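PDB 4E61: protein BIM1 from Saccharomyces cerevisiae, which binds microtubules, including their plus ends, and is represented here by its C-terminal EB1-like dimerisation region. Local coordinates for residues A[8-11]-A[12-16]; A[47-50]-A[51-55]. All blocks are in the same frame, centred on the assembly; numbering follows the deposited sequence.

Both contacts are short pieces of the long helix 2-63, and both also touch the second subunit. The centres of contact 1 and contact 2 are 58 Å apart, on opposite sides of the chain's centre. Contact 1 is a surface contact near the start of the helix. It packs against the other chain through Ile9, Leu13 and Ser16, while Glu12 lies back along the backbone and the Gln10 amide meets a Thr14 methyl. Contact 2 is partly buried and lies within the EB1-like motif. There the same helix meets helix 84-101 as well as the other subunit. The chemistry shifts accordingly: contact 2 adds an arginine-aspartate salt bridge between neighbouring residues and more buried aliphatic side chains.

Contact 1 of 2, residues A[8-11]-A[12-16]; sequences AIQA and ELTKS
Gln10 and Thr14 sit one helical turn apart, and their side chains slant across each other. CG of Gln10 is anti to the backbone N (chi1 177°), and the chain then bends at chi2. This bend carries the amide forward along the helix. OE1 of Gln10 comes 3.2 Å from the methyl CG2 of Thr14, an oxygen-to-methyl contact. The same methyl lies 3.3 Å from O of Gln10, so it touches both oxygens of Gln10, which lie to one side of it. CD2 of Leu13 is a looser neighbour of the amide, 4.2 Å from OE1 of Gln10.

Glu12 turns the other way along the helix. Its CG is anti to its own carbonyl carbon (chi1 -72°), and the extended chain runs back along the preceding turn. OE2 of Glu12 ends 3.0 Å from O of Ala8. Both are acceptors, so this is close approach without a hydrogen bond. CG2 of Ile9 flanks the carboxylate at 4.1 Å from OE2 of Glu12.

The backbone underneath is regular. N of Thr14 donates to O of Gln10 over 3.0 Å, and N of Glu12, Leu13 and Lys15 bond in the same i to i-4 pattern. OG of Ser16 turns back to O of Leu13 at 3.0 Å, which gives the hydroxyl of this buried serine a partner within its own helix.

This part of the chain belongs to the N-terminal part of helix 2-63, in a coiled coil. Ile9 and Ser16 pack on their counterparts in the second subunit, and Leu13 rests on Ser16 of that neighbouring chain.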
ATOM      1  N   ALA A   8     -43.072 -12.031   9.971  1.00 44.93           N
ATOM      2  CA  ALA A   8     -42.250 -10.835  10.185  1.00 45.33           C
ATOM      3  C   ALA A   8     -40.833 -11.165  10.691  1.00 51.40           C
ATOM      4  O   ALA A   8     -39.876 -10.548  10.211  1.00 51.66           O
ATOM      5  CB  ALA A   8     -42.929  -9.881  11.140  1.00 45.70           C
ATOM      6  N   ILE A   9     -40.686 -12.153  11.617  1.00 47.72           N
ATOM      7  CA  ILE A   9     -39.353 -12.487  12.129  1.00 47.50           C
ATOM      8  C   ILE A   9     -38.518 -13.329  11.161  1.00 47.76           C
ATOM      9  O   ILE A   9     -37.300 -13.154  11.103  1.00 47.10           O
ATOM     10  CB  ILE A   9     -39.207 -12.812  13.655  1.00 51.42           C
ATOM     11  CG1 ILE A   9     -39.069 -14.284  14.010  1.00 52.47           C
ATOM     12  CG2 ILE A   9     -40.214 -12.083  14.522  1.00 54.19           C
ATOM     13  CD1 ILE A   9     -40.271 -15.148  13.872  1.00 57.36           C
ATOM     14  N   GLN A  10     -39.183 -14.163  10.344  1.00 41.81           N
ATOM     15  CA  GLN A  10     -38.552 -14.945   9.287  1.00 40.91           C
ATOM     16  C   GLN A  10     -37.989 -14.009   8.197  1.00 43.48           C
ATOM     17  O   GLN A  10     -36.914 -14.284   7.647  1.00 43.78           O
ATOM     18  CB  GLN A  10     -39.567 -15.925   8.681  1.00 42.86           C
ATOM     19  CG  GLN A  10     -39.070 -16.775   7.505  1.00 55.96           C
ATOM     20  CD  GLN A  10     -37.956 -17.710   7.883  1.00 67.20           C
ATOM     21  OE1 GLN A  10     -36.779 -17.446   7.601  1.00 61.15           O
ATOM     22  NE2 GLN A  10     -38.302 -18.803   8.554  1.00 50.16           N
ATOM     23  N   ALA A  11     -38.719 -12.914   7.892  1.00 38.20           N
ATOM     24  CA  ALA A  11     -38.329 -11.905   6.919  1.00 38.46           C
ATOM     25  C   ALA A  11     -37.089 -11.149   7.414  1.00 47.32           C
ATOM     26  O   ALA A  11     -36.163 -10.956   6.639  1.00 47.80           O
ATOM     27  CB  ALA A  11     -39.477 -10.950   6.656  1.00 38.73           C
ATOM     28  N   GLU A  12     -37.054 -10.772   8.711  1.00 47.03           N
ATOM     29  CA  GLU A  12     -35.918 -10.108   9.360  1.00 48.57           C
ATOM     30  C   GLU A  12     -34.688 -11.018   9.307  1.00 50.51           C
ATOM     31  O   GLU A  12     -33.575 -10.538   9.065  1.00 50.91           O
ATOM     32  CB  GLU A  12     -36.224  -9.806  10.843  1.00 51.08           C
ATOM     33  CG  GLU A  12     -37.219  -8.679  11.098  1.00 74.06           C
ATOM     34  CD  GLU A  12     -37.922  -8.708  12.452  1.00115.90           C
ATOM     35  OE1 GLU A  12     -37.225  -8.757  13.493  1.00114.11           O
ATOM     36  OE2 GLU A  12     -39.175  -8.648  12.470  1.00119.20           O
ATOM     37  N   LEU A  13     -34.898 -12.331   9.522  1.00 45.20           N
ATOM     38  CA  LEU A  13     -33.817 -13.311   9.524  1.00 45.14           C
ATOM     39  C   LEU A  13     -33.187 -13.485   8.141  1.00 52.24           C
ATOM     40  O   LEU A  13     -31.959 -13.421   8.034  1.00 50.03           O
ATOM     41  CB  LEU A  13     -34.243 -14.656  10.143  1.00 44.67           C
ATOM     42  CG  LEU A  13     -33.207 -15.810  10.080  1.00 48.47           C
ATOM     43  CD1 LEU A  13     -31.903 -15.489  10.849  1.00 48.32           C
ATOM     44  CD2 LEU A  13     -33.814 -17.113  10.506  1.00 49.37           C
ATOM     45  N   THR A  14     -34.024 -13.673   7.081  1.00 51.76           N
ATOM     46  CA  THR A  14     -33.499 -13.832   5.724  1.00 51.38           C
ATOM     47  C   THR A  14     -32.863 -12.542   5.211  1.00 53.41           C
ATOM     48  O   THR A  14     -31.876 -12.603   4.481  1.00 52.93           O
ATOM     49  CB  THR A  14     -34.475 -14.530   4.757  1.00 61.90           C
ATOM     50  OG1 THR A  14     -35.432 -13.607   4.296  1.00 67.28           O
ATOM     51  CG2 THR A  14     -35.139 -15.778   5.345  1.00 56.43           C
ATOM     52  N   LYS A  15     -33.377 -11.387   5.657  1.00 49.93           N
ATOM     53  CA  LYS A  15     -32.806 -10.086   5.318  1.00 50.21           C
ATOM     54  C   LYS A  15     -31.455  -9.941   6.001  1.00 56.57           C
ATOM     55  O   LYS A  15     -30.544  -9.413   5.374  1.00 57.29           O
ATOM     56  CB  LYS A  15     -33.721  -8.926   5.714  1.00 52.17           C
ATOM     57  CG  LYS A  15     -33.504  -7.700   4.831  1.00 71.72           C
ATOM     58  CD  LYS A  15     -34.040  -6.456   5.484  1.00 91.03           C
ATOM     59  CE  LYS A  15     -33.805  -5.209   4.666  1.00109.15           C
ATOM     60  NZ  LYS A  15     -34.150  -3.982   5.441  1.00122.35           N
ATOM     61  N   SER A  16     -31.303 -10.451   7.259  1.00 52.64           N
ATOM     62  CA  SER A  16     -30.019 -10.368   7.959  1.00 52.00           C
ATOM     63  C   SER A  16     -28.964 -11.347   7.404  1.00 54.23           C
ATOM     64  O   SER A  16     -27.788 -10.999   7.383  1.00 53.01           O
ATOM     65  CB  SER A  16     -30.182 -10.439   9.475  1.00 56.24           C
ATOM     66  OG  SER A  16     -30.395 -11.756   9.941  1.00 70.18           O
TER

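Contact 2 of 2, residues A[47-50]-A[51-55]; sequences KLRD and IEILV
This stretch of helix 2-63 belongs to the EB1-like C-terminal motif, where the coiled coil meets helix 84-101. Arg49 and Ile53, one turn apart, lie side by side and point the same way. CG of Arg49 touches the methyl CD1 of Ile53 at 4.0 Å. Beyond CG the arginine bends at chi2 and chi3 (69°), bringing its guanidinium round to Asp50. NE of Arg49 reaches OD1 of Asp50 at 3.0 Å, and NH2 of Arg49 reaches the same OD1 at 2.7 Å in a salt bridge. Both nitrogens approach from one face of the carboxylate plane, while OD1 lies nearly in the guanidinium plane. With an alanine in place of Asp50, the Arg49 guanidinium is likely to lose the carboxylate that holds NE and NH2 and to be freer to turn.

The buried residues are Leu48, Ile51 and Val55, together with Lys47. CG1 of Ile51 is anti to its carbonyl carbon (chi1 -67°) and passes 3.4 Å from O of Lys47. N of Ile51 donates to that O of Lys47 over 2.9 Å. Lys47 sends its NZ to the carbonyl oxygens of Ile95 and Ala98 of the second subunit.

Ile51 packs on Val92 of its own chain and on Leu96 of the second subunit, while Leu54 meets Phe88 of that subunit. Such shared packing of long and short helices is typical of the dimeric four-helix bundle of EB1-family proteins.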
ATOM      1  N   LYS A  47      13.077  -1.287  -5.219  1.00 37.14           N
ATOM      2  CA  LYS A  47      13.692  -0.256  -6.031  1.00 36.03           C
ATOM      3  C   LYS A  47      14.506   0.682  -5.163  1.00 40.44           C
ATOM      4  O   LYS A  47      15.594   1.045  -5.573  1.00 41.07           O
ATOM      5  CB  LYS A  47      12.628   0.544  -6.785  1.00 36.91           C
ATOM      6  CG  LYS A  47      11.890  -0.251  -7.815  1.00 35.85           C
ATOM      7  CD  LYS A  47      11.159   0.696  -8.719  1.00 39.54           C
ATOM      8  CE  LYS A  47      10.523  -0.058  -9.854  1.00 46.89           C
ATOM      9  NZ  LYS A  47      11.508  -0.894 -10.599  1.00 50.73           N
ATOM     10  N   LEU A  48      13.992   1.070  -3.982  1.00 37.79           N
ATOM     11  CA  LEU A  48      14.695   1.955  -3.034  1.00 37.61           C
ATOM     12  C   LEU A  48      15.971   1.300  -2.513  1.00 41.50           C
ATOM     13  O   LEU A  48      17.018   1.964  -2.422  1.00 40.20           O
ATOM     14  CB  LEU A  48      13.767   2.339  -1.864  1.00 37.12           C
ATOM     15  CG  LEU A  48      12.666   3.355  -2.235  1.00 41.43           C
ATOM     16  CD1 LEU A  48      11.500   3.277  -1.257  1.00 40.70           C
ATOM     17  CD2 LEU A  48      13.236   4.817  -2.397  1.00 38.91           C
ATOM     18  N   ARG A  49      15.873  -0.013  -2.202  1.00 39.46           N
ATOM     19  CA  ARG A  49      16.971  -0.851  -1.741  1.00 41.09           C
ATOM     20  C   ARG A  49      18.099  -0.869  -2.810  1.00 45.98           C
ATOM     21  O   ARG A  49      19.254  -0.566  -2.477  1.00 47.41           O
ATOM     22  CB  ARG A  49      16.443  -2.254  -1.418  1.00 44.99           C
ATOM     23  CG  ARG A  49      17.519  -3.293  -1.102  1.00 61.84           C
ATOM     24  CD  ARG A  49      17.088  -4.693  -1.528  1.00 74.14           C
ATOM     25  NE  ARG A  49      17.015  -4.844  -2.987  1.00 84.18           N
ATOM     26  CZ  ARG A  49      16.394  -5.844  -3.608  1.00103.29           C
ATOM     27  NH1 ARG A  49      15.782  -6.793  -2.908  1.00 93.56           N
ATOM     28  NH2 ARG A  49      16.375  -5.901  -4.935  1.00 86.88           N
ATOM     29  N   ASP A  50      17.730  -1.110  -4.095  1.00 40.44           N
ATOM     30  CA  ASP A  50      18.639  -1.114  -5.249  1.00 39.33           C
ATOM     31  C   ASP A  50      19.280   0.267  -5.497  1.00 42.20           C
ATOM     32  O   ASP A  50      20.466   0.342  -5.865  1.00 42.59           O
ATOM     33  CB  ASP A  50      17.911  -1.596  -6.505  1.00 41.32           C
ATOM     34  CG  ASP A  50      17.472  -3.045  -6.489  1.00 57.31           C
ATOM     35  OD1 ASP A  50      17.984  -3.815  -5.635  1.00 58.91           O
ATOM     36  OD2 ASP A  50      16.606  -3.411  -7.325  1.00 66.30           O
ATOM     37  N   ILE A  51      18.508   1.363  -5.263  1.00 35.52           N
ATOM     38  CA  ILE A  51      19.062   2.697  -5.409  1.00 34.79           C
ATOM     39  C   ILE A  51      20.058   2.954  -4.268  1.00 40.04           C
ATOM     40  O   ILE A  51      21.122   3.519  -4.533  1.00 37.98           O
ATOM     41  CB  ILE A  51      18.009   3.812  -5.610  1.00 36.84           C
ATOM     42  CG1 ILE A  51      17.310   3.646  -6.959  1.00 38.27           C
ATOM     43  CG2 ILE A  51      18.641   5.210  -5.540  1.00 34.44           C
ATOM     44  CD1 ILE A  51      16.030   4.544  -7.151  1.00 48.84           C
ATOM     45  N   GLU A  52      19.740   2.488  -3.029  1.00 39.95           N
ATOM     46  CA  GLU A  52      20.622   2.635  -1.860  1.00 41.73           C
ATOM     47  C   GLU A  52      21.995   1.969  -2.097  1.00 46.36           C
ATOM     48  O   GLU A  52      23.033   2.616  -1.909  1.00 46.81           O
ATOM     49  CB  GLU A  52      19.963   2.121  -0.566  1.00 43.62           C
ATOM     50  CG  GLU A  52      20.629   2.752   0.655  1.00 55.71           C
ATOM     51  CD  GLU A  52      20.235   2.292   2.044  1.00 78.08           C
ATOM     52  OE1 GLU A  52      20.496   1.108   2.347  1.00 71.07           O
ATOM     53  OE2 GLU A  52      19.936   3.169   2.893  1.00 66.68           O
ATOM     54  N   ILE A  53      21.975   0.704  -2.567  1.00 42.12           N
ATOM     55  CA  ILE A  53      23.165  -0.084  -2.912  1.00 42.13           C
ATOM     56  C   ILE A  53      24.024   0.664  -3.942  1.00 47.76           C
ATOM     57  O   ILE A  53      25.211   0.852  -3.720  1.00 48.69           O
ATOM     58  CB  ILE A  53      22.751  -1.516  -3.386  1.00 44.36           C
ATOM     59  CG1 ILE A  53      22.243  -2.359  -2.180  1.00 43.94           C
ATOM     60  CG2 ILE A  53      23.894  -2.209  -4.124  1.00 43.56           C
ATOM     61  CD1 ILE A  53      21.231  -3.515  -2.496  1.00 37.54           C
ATOM     62  N   LEU A  54      23.398   1.130  -5.036  1.00 45.46           N
ATOM     63  CA  LEU A  54      24.044   1.888  -6.100  1.00 44.80           C
ATOM     64  C   LEU A  54      24.689   3.183  -5.577  1.00 49.85           C
ATOM     65  O   LEU A  54      25.835   3.467  -5.912  1.00 48.22           O
ATOM     66  CB  LEU A  54      23.033   2.170  -7.232  1.00 44.40           C
ATOM     67  CG  LEU A  54      23.501   3.086  -8.382  1.00 48.01           C
ATOM     68  CD1 LEU A  54      24.598   2.436  -9.240  1.00 47.90           C
ATOM     69  CD2 LEU A  54      22.346   3.543  -9.210  1.00 48.95           C
ATOM     70  N   VAL A  55      23.969   3.937  -4.734  1.00 49.84           N
ATOM     71  CA  VAL A  55      24.447   5.195  -4.144  1.00 51.29           C
ATOM     72  C   VAL A  55      25.666   4.955  -3.274  1.00 60.97           C
ATOM     73  O   VAL A  55      26.664   5.659  -3.458  1.00 61.90           O
ATOM     74  CB  VAL A  55      23.314   5.958  -3.412  1.00 54.10           C
ATOM     75  CG1 VAL A  55      23.851   6.958  -2.381  1.00 53.92           C
ATOM     76  CG2 VAL A  55      22.423   6.652  -4.422  1.00 53.39           C
TER